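Local coordinates for protein carbohydrate kinase, FGGY (Novosphingobium aromaticivorans, PDB 3H6E) that is probably a kinase of the FGGY carbohydrate-kinase family, consistent with phosphate transfer to a sugar, at residues 172-177 with 281-286; 262-267 with 293-298; 275-280 with 382-387. All blocks are in the same frame, centred on the assembly; numbering follows the deposited sequence.

Contact 1: 172-177 with 281-286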
ATOM      1  N   GLY A 172      -8.064   3.128  -7.644  1.00 22.03           N
ATOM      2  CA  GLY A 172      -8.596   3.408  -6.322  1.00 23.47           C
ATOM      3  C   GLY A 172      -7.546   3.878  -5.332  1.00 21.62           C
ATOM      4  O   GLY A 172      -7.845   4.097  -4.160  1.00 22.51           O
ATOM      5  N   CYS A 173      -6.314   4.036  -5.804  1.00 21.28           N
ATOM      6  CA  CYS A 173      -5.204   4.448  -4.945  1.00 22.62           C
ATOM      7  C   CYS A 173      -5.066   5.973  -4.909  1.00 22.19           C
ATOM      8  O   CYS A 173      -4.135   6.536  -5.487  1.00 19.67           O
ATOM      9  CB  CYS A 173      -3.900   3.799  -5.425  1.00 23.61           C
ATOM     10  SG  CYS A 173      -2.475   4.070  -4.351  1.00 24.54           S
ATOM     11  N   HIS A 174      -6.007   6.623  -4.224  1.00 23.26           N
ATOM     12  CA  HIS A 174      -6.082   8.085  -4.136  1.00 21.33           C
ATOM     13  C   HIS A 174      -5.669   8.815  -5.422  1.00 21.42           C
ATOM     14  O   HIS A 174      -4.720   9.595  -5.432  1.00 22.28           O
ATOM     15  CB  HIS A 174      -5.301   8.607  -2.921  1.00 21.92           C
ATOM     16  CG  HIS A 174      -3.895   8.098  -2.830  1.00 22.23           C
ATOM     17  ND1 HIS A 174      -2.879   8.572  -3.632  1.00 22.57           N
ATOM     18  CD2 HIS A 174      -3.332   7.169  -2.021  1.00 20.93           C
ATOM     19  CE1 HIS A 174      -1.753   7.955  -3.325  1.00 21.62           C
ATOM     20  NE2 HIS A 174      -1.999   7.097  -2.352  1.00 21.48           N
ATOM     21  N   SER A 175      -6.402   8.568  -6.501  1.00 21.15           N
ATOM     22  CA  SER A 175      -6.036   9.115  -7.803  1.00 21.20           C
ATOM     23  C   SER A 175      -6.920  10.276  -8.238  1.00 22.68           C
ATOM     24  O   SER A 175      -6.597  10.974  -9.199  1.00 23.61           O
ATOM     25  CB  SER A 175      -6.088   8.021  -8.863  1.00 20.27           C
ATOM     26  OG  SER A 175      -7.423   7.617  -9.086  1.00 21.73           O
ATOM     27  N   ASP A 176      -8.033  10.478  -7.537  1.00 22.36           N
ATOM     28  CA  ASP A 176      -9.027  11.481  -7.927  1.00 22.93           C
ATOM     29  C   ASP A 176      -9.835  11.043  -9.150  1.00 22.44           C
ATOM     30  O   ASP A 176     -10.776  11.726  -9.551  1.00 22.20           O
ATOM     31  CB  ASP A 176      -8.372  12.839  -8.200  1.00 22.85           C
ATOM     32  CG  ASP A 176      -7.711  13.423  -6.974  1.00 23.84           C
ATOM     33  OD1 ASP A 176      -7.998  12.945  -5.859  1.00 25.34           O
ATOM     34  OD2 ASP A 176      -6.905  14.364  -7.121  1.00 24.47           O
ATOM     35  N   LEU A 177      -9.470   9.903  -9.734  1.00 21.69           N
ATOM     36  CA  LEU A 177     -10.130   9.417 -10.945  1.00 22.14           C
ATOM     37  C   LEU A 177     -11.224   8.396 -10.652  1.00 21.85           C
ATOM     38  O   LEU A 177     -11.881   7.912 -11.572  1.00 22.90           O
ATOM     39  CB  LEU A 177      -9.113   8.782 -11.899  1.00 22.22           C
ATOM     40  CG  LEU A 177      -7.765   9.469 -12.128  1.00 23.69           C
ATOM     41  CD1 LEU A 177      -7.128   8.922 -13.388  1.00 23.14           C
ATOM     42  CD2 LEU A 177      -7.920  10.979 -12.228  1.00 24.62           C
ATOM     43  N   ASP A 281      -6.946  11.793   8.308  1.00 26.34           N
ATOM     44  CA  ASP A 281      -6.035  10.931   7.564  1.00 25.77           C
ATOM     45  C   ASP A 281      -6.646   9.570   7.202  1.00 25.10           C
ATOM     46  O   ASP A 281      -6.002   8.528   7.345  1.00 23.68           O
ATOM     47  CB  ASP A 281      -4.718  10.755   8.330  1.00 25.78           C
ATOM     48  CG  ASP A 281      -3.498  10.919   7.436  1.00 27.60           C
ATOM     49  OD1 ASP A 281      -3.632  10.698   6.215  1.00 27.24           O
ATOM     50  OD2 ASP A 281      -2.413  11.284   7.946  1.00 25.63           O
ATOM     51  N   CYS A 282      -7.890   9.591   6.734  1.00 25.65           N
ATOM     52  CA  CYS A 282      -8.534   8.395   6.199  1.00 23.36           C
ATOM     53  C   CYS A 282      -8.623   8.498   4.681  1.00 24.02           C
ATOM     54  O   CYS A 282      -8.507   9.586   4.118  1.00 25.64           O
ATOM     55  CB  CYS A 282      -9.931   8.215   6.796  1.00 23.37           C
ATOM     56  SG  CYS A 282      -9.966   7.884   8.580  1.00 23.90           S
ATOM     57  N   LEU A 283      -8.824   7.364   4.019  1.00 22.13           N
ATOM     58  CA  LEU A 283      -8.987   7.344   2.571  1.00 22.03           C
ATOM     59  C   LEU A 283      -9.697   6.064   2.136  1.00 22.92           C
ATOM     60  O   LEU A 283      -9.908   5.157   2.943  1.00 24.68           O
ATOM     61  CB  LEU A 283      -7.635   7.481   1.861  1.00 22.40           C
ATOM     62  CG  LEU A 283      -6.597   6.367   2.046  1.00 24.60           C
ATOM     63  CD1 LEU A 283      -5.660   6.307   0.847  1.00 24.28           C
ATOM     64  CD2 LEU A 283      -5.812   6.533   3.345  1.00 23.19           C
ATOM     65  N   VAL A 284     -10.075   5.992   0.868  1.00 21.43           N
ATOM     66  CA  VAL A 284     -10.772   4.819   0.371  1.00 22.02           C
ATOM     67  C   VAL A 284     -10.058   4.178  -0.805  1.00 21.58           C
ATOM     68  O   VAL A 284      -9.978   4.758  -1.884  1.00 22.01           O
ATOM     69  CB  VAL A 284     -12.210   5.138  -0.056  1.00 22.36           C
ATOM     70  CG1 VAL A 284     -12.934   3.842  -0.425  1.00 22.08           C
ATOM     71  CG2 VAL A 284     -12.944   5.884   1.052  1.00 21.65           C
ATOM     72  N   ASN A 285      -9.538   2.978  -0.578  1.00 22.00           N
ATOM     73  CA  ASN A 285      -8.962   2.170  -1.635  1.00 21.37           C
ATOM     74  C   ASN A 285     -10.007   1.203  -2.164  1.00 21.23           C
ATOM     75  O   ASN A 285     -11.153   1.210  -1.716  1.00 20.54           O
ATOM     76  CB  ASN A 285      -7.743   1.407  -1.120  1.00 21.74           C
ATOM     77  CG  ASN A 285      -6.594   2.331  -0.748  1.00 23.83           C
ATOM     78  OD1 ASN A 285      -6.171   3.166  -1.551  1.00 23.23           O
ATOM     79  ND2 ASN A 285      -6.085   2.189   0.475  1.00 21.03           N
ATOM     80  N   VAL A 286      -9.603   0.373  -3.115  1.00 20.59           N
ATOM     81  CA  VAL A 286     -10.507  -0.563  -3.760  1.00 21.40           C
ATOM     82  C   VAL A 286      -9.803  -1.905  -3.880  1.00 23.74           C
ATOM     83  O   VAL A 286      -8.606  -1.953  -4.168  1.00 24.68           O
ATOM     84  CB  VAL A 286     -10.892  -0.064  -5.167  1.00 23.58           C
ATOM     85  CG1 VAL A 286     -11.590  -1.149  -5.945  1.00 24.58           C
ATOM     86  CG2 VAL A 286     -11.776   1.173  -5.067  1.00 22.97           C
TER
HETATM   87  O   HOH W   1      -7.856   6.572  -1.961  1.00 22.37           O

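Contact 2: 262-267 with 293-298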
ATOM      1  N   ILE A 262      -0.569   1.833   8.271  1.00 20.51           N
ATOM      2  CA  ILE A 262      -1.767   1.927   7.446  1.00 19.77           C
ATOM      3  C   ILE A 262      -2.751   0.803   7.724  1.00 19.61           C
ATOM      4  O   ILE A 262      -2.420  -0.374   7.595  1.00 19.12           O
ATOM      5  CB  ILE A 262      -1.428   1.925   5.944  1.00 21.50           C
ATOM      6  CG1 ILE A 262      -0.426   3.033   5.619  1.00 21.06           C
ATOM      7  CG2 ILE A 262      -2.696   2.087   5.112  1.00 20.71           C
ATOM      8  CD1 ILE A 262       0.008   3.057   4.173  1.00 18.88           C
ATOM      9  N   ALA A 263      -3.965   1.179   8.108  1.00 20.37           N
ATOM     10  CA  ALA A 263      -5.033   0.219   8.328  1.00 18.87           C
ATOM     11  C   ALA A 263      -5.902   0.113   7.082  1.00 19.98           C
ATOM     12  O   ALA A 263      -6.533   1.087   6.671  1.00 19.86           O
ATOM     13  CB  ALA A 263      -5.872   0.620   9.530  1.00 16.61           C
HETATM   14  N   MSE A 264      -5.926  -1.073   6.480  1.00 20.09           N
HETATM   15  CA  MSE A 264      -6.775  -1.326   5.327  1.00 18.85           C
HETATM   16  C   MSE A 264      -7.795  -2.402   5.664  1.00 21.13           C
HETATM   17  O   MSE A 264      -7.444  -3.566   5.866  1.00 20.92           O
HETATM   18  CB  MSE A 264      -5.930  -1.749   4.134  1.00 19.87           C
HETATM   19  CG  MSE A 264      -4.841  -0.744   3.779  1.00 21.80           C
HETATM   20 SE   MSE A 264      -3.677  -1.383   2.353  1.00 46.91          SE
HETATM   21  CE  MSE A 264      -4.957  -1.358   0.880  1.00 23.96           C
ATOM     22  N   ARG A 265      -9.060  -2.005   5.733  1.00 19.50           N
ATOM     23  CA  ARG A 265     -10.116  -2.921   6.136  1.00 19.54           C
ATOM     24  C   ARG A 265     -10.794  -3.597   4.948  1.00 20.57           C
ATOM     25  O   ARG A 265     -11.033  -2.975   3.916  1.00 20.97           O
ATOM     26  CB  ARG A 265     -11.162  -2.192   6.982  1.00 20.81           C
ATOM     27  CG  ARG A 265     -12.429  -2.990   7.202  1.00 20.68           C
ATOM     28  CD  ARG A 265     -13.472  -2.190   7.950  1.00 20.76           C
ATOM     29  NE  ARG A 265     -14.719  -2.936   8.061  1.00 23.85           N
ATOM     30  CZ  ARG A 265     -15.871  -2.429   8.486  1.00 20.42           C
ATOM     31  NH1 ARG A 265     -15.950  -1.158   8.844  1.00 21.06           N
ATOM     32  NH2 ARG A 265     -16.945  -3.198   8.544  1.00 19.92           N
ATOM     33  N   LEU A 266     -11.103  -4.878   5.111  1.00 21.78           N
ATOM     34  CA  LEU A 266     -11.849  -5.631   4.112  1.00 23.84           C
ATOM     35  C   LEU A 266     -13.234  -5.925   4.667  1.00 24.05           C
ATOM     36  O   LEU A 266     -13.459  -6.981   5.259  1.00 25.00           O
ATOM     37  CB  LEU A 266     -11.129  -6.938   3.786  1.00 22.86           C
ATOM     38  CG  LEU A 266      -9.646  -6.792   3.440  1.00 24.94           C
ATOM     39  CD1 LEU A 266      -8.912  -8.129   3.502  1.00 22.26           C
ATOM     40  CD2 LEU A 266      -9.481  -6.135   2.079  1.00 24.93           C
ATOM     41  N   PRO A 267     -14.168  -4.982   4.487  1.00 23.62           N
ATOM     42  CA  PRO A 267     -15.495  -5.096   5.102  1.00 24.92           C
ATOM     43  C   PRO A 267     -16.273  -6.317   4.606  1.00 24.85           C
ATOM     44  O   PRO A 267     -16.191  -6.675   3.433  1.00 25.14           O
ATOM     45  CB  PRO A 267     -16.197  -3.801   4.668  1.00 25.92           C
ATOM     46  CG  PRO A 267     -15.091  -2.872   4.246  1.00 23.21           C
ATOM     47  CD  PRO A 267     -14.040  -3.764   3.672  1.00 22.58           C
ATOM     48  N   VAL A 293     -12.240  -0.315   0.055  1.00 22.28           N
ATOM     49  CA  VAL A 293     -11.329  -0.717   1.113  1.00 21.02           C
ATOM     50  C   VAL A 293     -11.051   0.476   2.015  1.00 21.11           C
ATOM     51  O   VAL A 293     -10.101   1.226   1.785  1.00 19.86           O
ATOM     52  CB  VAL A 293     -10.002  -1.218   0.530  1.00 20.99           C
ATOM     53  CG1 VAL A 293      -8.982  -1.474   1.638  1.00 20.25           C
ATOM     54  CG2 VAL A 293     -10.229  -2.462  -0.318  1.00 20.52           C
ATOM     55  N   PRO A 294     -11.895   0.666   3.039  1.00 19.63           N
ATOM     56  CA  PRO A 294     -11.732   1.790   3.965  1.00 21.98           C
ATOM     57  C   PRO A 294     -10.346   1.776   4.597  1.00 21.52           C
ATOM     58  O   PRO A 294      -9.881   0.726   5.041  1.00 20.67           O
ATOM     59  CB  PRO A 294     -12.808   1.528   5.022  1.00 23.01           C
ATOM     60  CG  PRO A 294     -13.849   0.741   4.307  1.00 21.59           C
ATOM     61  CD  PRO A 294     -13.095  -0.129   3.337  1.00 20.66           C
ATOM     62  N   SER A 295      -9.697   2.937   4.630  1.00 21.70           N
ATOM     63  CA  SER A 295      -8.321   3.027   5.098  1.00 22.66           C
ATOM     64  C   SER A 295      -8.094   4.209   6.032  1.00 22.46           C
ATOM     65  O   SER A 295      -8.730   5.249   5.899  1.00 22.58           O
ATOM     66  CB  SER A 295      -7.369   3.131   3.906  1.00 22.97           C
ATOM     67  OG  SER A 295      -7.710   2.181   2.909  1.00 24.46           O
ATOM     68  N   ALA A 296      -7.175   4.036   6.975  1.00 22.04           N
ATOM     69  CA  ALA A 296      -6.761   5.118   7.858  1.00 22.80           C
ATOM     70  C   ALA A 296      -5.281   4.960   8.157  1.00 22.34           C
ATOM     71  O   ALA A 296      -4.838   3.873   8.529  1.00 22.62           O
ATOM     72  CB  ALA A 296      -7.562   5.096   9.142  1.00 19.92           C
ATOM     73  N   ARG A 297      -4.511   6.027   7.985  1.00 21.89           N
ATOM     74  CA  ARG A 297      -3.091   5.974   8.314  1.00 23.29           C
ATOM     75  C   ARG A 297      -2.625   7.041   9.298  1.00 24.44           C
ATOM     76  O   ARG A 297      -3.346   7.989   9.619  1.00 24.20           O
ATOM     77  CB  ARG A 297      -2.201   5.993   7.056  1.00 25.23           C
ATOM     78  CG  ARG A 297      -2.884   6.352   5.744  1.00 26.75           C
ATOM     79  CD  ARG A 297      -3.299   7.810   5.673  1.00 28.18           C
ATOM     80  NE  ARG A 297      -2.220   8.729   5.302  1.00 29.24           N
ATOM     81  CZ  ARG A 297      -1.793   8.925   4.054  1.00 30.85           C
ATOM     82  NH1 ARG A 297      -2.324   8.235   3.055  1.00 31.51           N
ATOM     83  NH2 ARG A 297      -0.825   9.799   3.802  1.00 27.73           N
ATOM     84  N   PHE A 298      -1.407   6.841   9.782  1.00 24.22           N
ATOM     85  CA  PHE A 298      -0.672   7.835  10.548  1.00 26.20           C
ATOM     86  C   PHE A 298       0.790   7.411  10.487  1.00 25.33           C
ATOM     87  O   PHE A 298       1.088   6.227  10.333  1.00 24.17           O
ATOM     88  CB  PHE A 298      -1.178   7.932  11.993  1.00 25.79           C
ATOM     89  CG  PHE A 298      -0.766   6.784  12.871  1.00 24.01           C
ATOM     90  CD1 PHE A 298      -1.424   5.567  12.800  1.00 23.38           C
ATOM     91  CD2 PHE A 298       0.262   6.931  13.791  1.00 24.87           C
ATOM     92  CE1 PHE A 298      -1.052   4.510  13.617  1.00 24.02           C
ATOM     93  CE2 PHE A 298       0.638   5.879  14.612  1.00 24.77           C
ATOM     94  CZ  PHE A 298      -0.022   4.664  14.521  1.00 24.37           C
TER

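Contact 3: 275-280 with 382-387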
ATOM      1  N   THR A 275     -18.836   9.078   4.465  1.00 30.30           N
ATOM      2  CA  THR A 275     -18.919   9.714   5.773  1.00 29.88           C
ATOM      3  C   THR A 275     -17.557   9.813   6.482  1.00 29.67           C
ATOM      4  O   THR A 275     -17.447  10.418   7.551  1.00 28.53           O
ATOM      5  CB  THR A 275     -19.901   8.952   6.679  1.00 31.67           C
ATOM      6  OG1 THR A 275     -20.428   9.841   7.669  1.00 35.33           O
ATOM      7  CG2 THR A 275     -19.205   7.777   7.358  1.00 27.99           C
ATOM      8  N   LEU A 276     -16.525   9.224   5.881  1.00 27.48           N
ATOM      9  CA  LEU A 276     -15.191   9.190   6.482  1.00 26.87           C
ATOM     10  C   LEU A 276     -14.557  10.576   6.588  1.00 25.98           C
ATOM     11  O   LEU A 276     -14.741  11.414   5.715  1.00 26.03           O
ATOM     12  CB  LEU A 276     -14.269   8.254   5.696  1.00 26.31           C
ATOM     13  CG  LEU A 276     -14.538   6.754   5.828  1.00 25.50           C
ATOM     14  CD1 LEU A 276     -13.800   5.977   4.750  1.00 22.19           C
ATOM     15  CD2 LEU A 276     -14.157   6.260   7.220  1.00 23.74           C
ATOM     16  N   PRO A 277     -13.794  10.804   7.666  1.00 25.73           N
ATOM     17  CA  PRO A 277     -13.158  12.078   8.020  1.00 24.86           C
ATOM     18  C   PRO A 277     -11.838  12.314   7.295  1.00 25.73           C
ATOM     19  O   PRO A 277     -10.806  11.830   7.756  1.00 29.22           O
ATOM     20  CB  PRO A 277     -12.875  11.925   9.527  1.00 25.94           C
ATOM     21  CG  PRO A 277     -13.506  10.609   9.944  1.00 26.81           C
ATOM     22  CD  PRO A 277     -13.583   9.788   8.706  1.00 25.95           C
ATOM     23  N   GLU A 278     -11.861  13.067   6.201  1.00 25.57           N
ATOM     24  CA  GLU A 278     -10.644  13.336   5.439  1.00 26.41           C
ATOM     25  C   GLU A 278      -9.548  13.978   6.287  1.00 28.79           C
ATOM     26  O   GLU A 278      -8.364  13.680   6.113  1.00 31.15           O
ATOM     27  CB  GLU A 278     -10.937  14.227   4.230  1.00 27.48           C
ATOM     28  CG  GLU A 278      -9.684  14.620   3.456  1.00 27.27           C
ATOM     29  CD  GLU A 278      -9.960  15.613   2.343  1.00 28.59           C
ATOM     30  OE1 GLU A 278     -11.110  16.099   2.247  1.00 29.64           O
ATOM     31  OE2 GLU A 278      -9.023  15.909   1.569  1.00 27.85           O
ATOM     32  N   ALA A 279      -9.939  14.855   7.205  1.00 27.49           N
ATOM     33  CA  ALA A 279      -8.972  15.605   7.995  1.00 25.36           C
ATOM     34  C   ALA A 279      -8.232  14.737   9.006  1.00 28.10           C
ATOM     35  O   ALA A 279      -7.200  15.141   9.541  1.00 30.62           O
ATOM     36  CB  ALA A 279      -9.645  16.769   8.688  1.00 26.11           C
ATOM     37  N   ARG A 280      -8.753  13.546   9.272  1.00 28.23           N
ATOM     38  CA  ARG A 280      -8.109  12.664  10.237  1.00 27.65           C
ATOM     39  C   ARG A 280      -7.332  11.539   9.556  1.00 27.77           C
ATOM     40  O   ARG A 280      -7.081  10.485  10.145  1.00 28.02           O
ATOM     41  CB  ARG A 280      -9.113  12.147  11.271  1.00 27.68           C
ATOM     42  CG  ARG A 280      -9.291  13.109  12.440  1.00 26.96           C
ATOM     43  CD  ARG A 280     -10.606  12.921  13.176  1.00 27.71           C
ATOM     44  NE  ARG A 280     -10.647  11.699  13.972  1.00 31.28           N
ATOM     45  CZ  ARG A 280     -10.018  11.537  15.131  1.00 28.64           C
ATOM     46  NH1 ARG A 280      -9.283  12.516  15.628  1.00 32.38           N
ATOM     47  NH2 ARG A 280     -10.121  10.392  15.786  1.00 30.19           N
ATOM     48  N   LEU A 382      -8.033   2.509  13.644  1.00 20.36           N
ATOM     49  CA  LEU A 382      -8.820   1.328  13.323  1.00 20.89           C
ATOM     50  C   LEU A 382     -10.306   1.577  13.545  1.00 21.90           C
ATOM     51  O   LEU A 382     -11.145   1.068  12.807  1.00 22.41           O
ATOM     52  CB  LEU A 382      -8.360   0.134  14.166  1.00 23.88           C
ATOM     53  CG  LEU A 382      -7.046  -0.534  13.741  1.00 22.47           C
ATOM     54  CD1 LEU A 382      -6.302  -1.115  14.938  1.00 20.50           C
ATOM     55  CD2 LEU A 382      -7.295  -1.591  12.664  1.00 18.68           C
ATOM     56  N   ASP A 383     -10.625   2.368  14.563  1.00 22.76           N
ATOM     57  CA  ASP A 383     -12.016   2.683  14.887  1.00 24.73           C
ATOM     58  C   ASP A 383     -12.662   3.661  13.907  1.00 22.56           C
ATOM     59  O   ASP A 383     -13.858   3.570  13.644  1.00 23.83           O
ATOM     60  CB  ASP A 383     -12.135   3.212  16.318  1.00 23.95           C
ATOM     61  CG  ASP A 383     -12.012   2.111  17.349  1.00 27.28           C
ATOM     62  OD1 ASP A 383     -12.174   0.932  16.965  1.00 26.24           O
ATOM     63  OD2 ASP A 383     -11.761   2.420  18.533  1.00 28.40           O
ATOM     64  N   LEU A 384     -11.877   4.595  13.380  1.00 21.49           N
ATOM     65  CA  LEU A 384     -12.373   5.531  12.367  1.00 23.00           C
ATOM     66  C   LEU A 384     -12.997   4.832  11.161  1.00 22.22           C
ATOM     67  O   LEU A 384     -13.874   5.389  10.510  1.00 24.63           O
ATOM     68  CB  LEU A 384     -11.253   6.461  11.892  1.00 23.12           C
ATOM     69  CG  LEU A 384     -11.206   7.891  12.437  1.00 25.38           C
ATOM     70  CD1 LEU A 384     -11.722   7.969  13.865  1.00 25.60           C
ATOM     71  CD2 LEU A 384      -9.795   8.459  12.327  1.00 26.31           C
ATOM     72  N   ILE A 385     -12.547   3.616  10.868  1.00 23.07           N
ATOM     73  CA  ILE A 385     -12.999   2.900   9.677  1.00 22.54           C
ATOM     74  C   ILE A 385     -13.845   1.672  10.009  1.00 22.48           C
ATOM     75  O   ILE A 385     -14.245   0.930   9.115  1.00 21.43           O
ATOM     76  CB  ILE A 385     -11.809   2.476   8.776  1.00 22.10           C
ATOM     77  CG1 ILE A 385     -10.808   1.634   9.570  1.00 22.11           C
ATOM     78  CG2 ILE A 385     -11.121   3.699   8.186  1.00 21.85           C
ATOM     79  CD1 ILE A 385      -9.642   1.126   8.744  1.00 20.23           C
ATOM     80  N   GLY A 386     -14.108   1.458  11.294  1.00 22.92           N
ATOM     81  CA  GLY A 386     -14.960   0.362  11.722  1.00 21.13           C
ATOM     82  C   GLY A 386     -14.296  -1.002  11.700  1.00 22.54           C
ATOM     83  O   GLY A 386     -14.976  -2.020  11.559  1.00 22.18           O
ATOM     84  N   SER A 387     -12.973  -1.029  11.844  1.00 22.72           N
ATOM     85  CA  SER A 387     -12.227  -2.288  11.895  1.00 21.71           C
ATOM     86  C   SER A 387     -12.644  -3.121  13.101  1.00 21.49           C
ATOM     87  O   SER A 387     -12.658  -2.632  14.230  1.00 22.58           O
ATOM     88  CB  SER A 387     -10.716  -2.032  11.954  1.00 22.01           C
ATOM     89  OG  SER A 387     -10.192  -1.662  10.693  1.00 21.78           O
TER

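Contact 1: 172-177 with 281-286
Water 1 makes a polar link between the loop 172-177 and the strand 282-286. Water 1 lies 2.8 Å from V284 O, to which it probably donates, and takes a weak hydrogen bond from H174 N, so it joins the backbone of the loop to that of the strand, beside the direct contacts of G172 O. H174 N also makes a weak bond back to G172 O, which closes an inverse gamma turn centred on C173. The CA of N285 lies 3.4 Å from G172 O in a nearly straight CA-H...O contact. G172 O also lies 3.2 Å from V284 O; both are acceptors, so the pair is packed, not bonded.

Apolar contacts flank this polar centre. At G172, whose CA is 4.1 Å from V286 CG2, a beta carbon would run into that methyl, so the lack of a side chain lets the loop come this close. At the other end H174 and L283 lie side by side, and L283 CD1 meets the ring edge at H174 CD2, 3.8 Å away. One face of the imidazole carries C173 SG, 3.6 Å above its plane and displaced toward the rim.

Beyond the interface, D176 forms a salt bridge with R112. This buried seam joins an N-terminal-domain loop to the edge strand of the C-terminal-domain sheet, an interdomain contact in the two-domain, actin-like ATPase fold of FGGY kinases.

Contact 2: 262-267 with 293-298
I262 lays its CG1 alongside the start of the R297 side chain, 3.7 Å from R297 CB, the two pointing the same way from a non-hydrogen-bonded pair. R297 then bends at chi2 and chi3 and carries its guanidinium away from I262, to a salt bridge with D281 and a cation-pi contact with W260. On the same face M264, a selenomethionine, crosses V293 obliquely: its CB and V293 CG1 are 4.0 Å apart, and a bend at chi3 (68°) brings CE to the same methyl. S295 OG, beside its own backbone N, turns back along its strand and donates to V293 O over 2.8 Å.

Strands 261-266 and 292-298 run antiparallel, 171° between their short segments, as inner neighbours in the mixed sheet of the C-terminal domain. A263 and A296 form a hydrogen-bonded pair: A263 N donates to A296 O at 2.9 Å from above the carbonyl plane, while A296 N reaches A263 O within the plane of that carbonyl. R265 N bonds to P294 O at 2.9 Å, almost along the C=O axis.

The alanine methyls point to the face packed by helix 363-384, A263 against L382 and A296 against A381. R265 extends from CG to NE, where NE makes a salt bridge with E251, and NH1 beyond it bonds to I385 O. Where strand 261-266 gives way to loop, P267 and P294 meet tip to tip, P267 CG 3.5 Å from P294 CD.

Contact 3: 275-280 with 382-387
The backbones of 275-280 and 382-387 stay well apart, the nearest alpha carbons, those of L276 and I385, being 7.4 Å from each other. Segment 275-280 is a loop with a short 3-10 turn at 278-279. Segment 382-387 is the C-terminal end of helix 363-384, closed by a Schellman motif in which G386, at positive phi (77°), donates to D383 O and S387 N to L382 O.

Side chains bridge the gap. L384 points at the loop and meets R280 at about a right angle: its CD1 sits in the plane of the guanidinium, at the edge, 3.5 Å from R280 NH2, and its CD2 is 3.7 Å from R280 NE. A bend at chi3 (72°) turns the arginine across these methyls, and its charged group also makes a cation-pi contact with Y349. An alanine here, without the guanidinium that meets L384 and Y349, would probably leave the L384 methyls less well packed and the loop more loosely held to the helix end. L276 crosses I385 obliquely, and L276 CD2 lies 3.4 Å from L384 O, while P277 CG lies 4.3 Å from L384 CG.

Around this surface contact, L276, P277 and L384 rest on strand 282-286, and I385 packs on strands 261-266 and 292-298.

All three contacts gather at one edge of the C-terminal-domain sheet. Contact 2 pairs two of its inner strands, contact 1 reaches its outermost strand 282-286, and contact 3 brings the end of helix 363-384 against the loop leading into that strand. The centres of contacts 1 and 2 are about 10 Å apart. Those of contacts 2 and 3 are about 8 Å apart, and those of contacts 1 and 3 about 13 Å. Along the chain the order is 172-177, 262-267, 275-280, 281-286, 293-298, 382-387, so the segments of every two contacts alternate. The N-terminal-domain loop and the C-terminal end of helix 363-384 thus both pack on this edge region of the C-terminal-domain sheet.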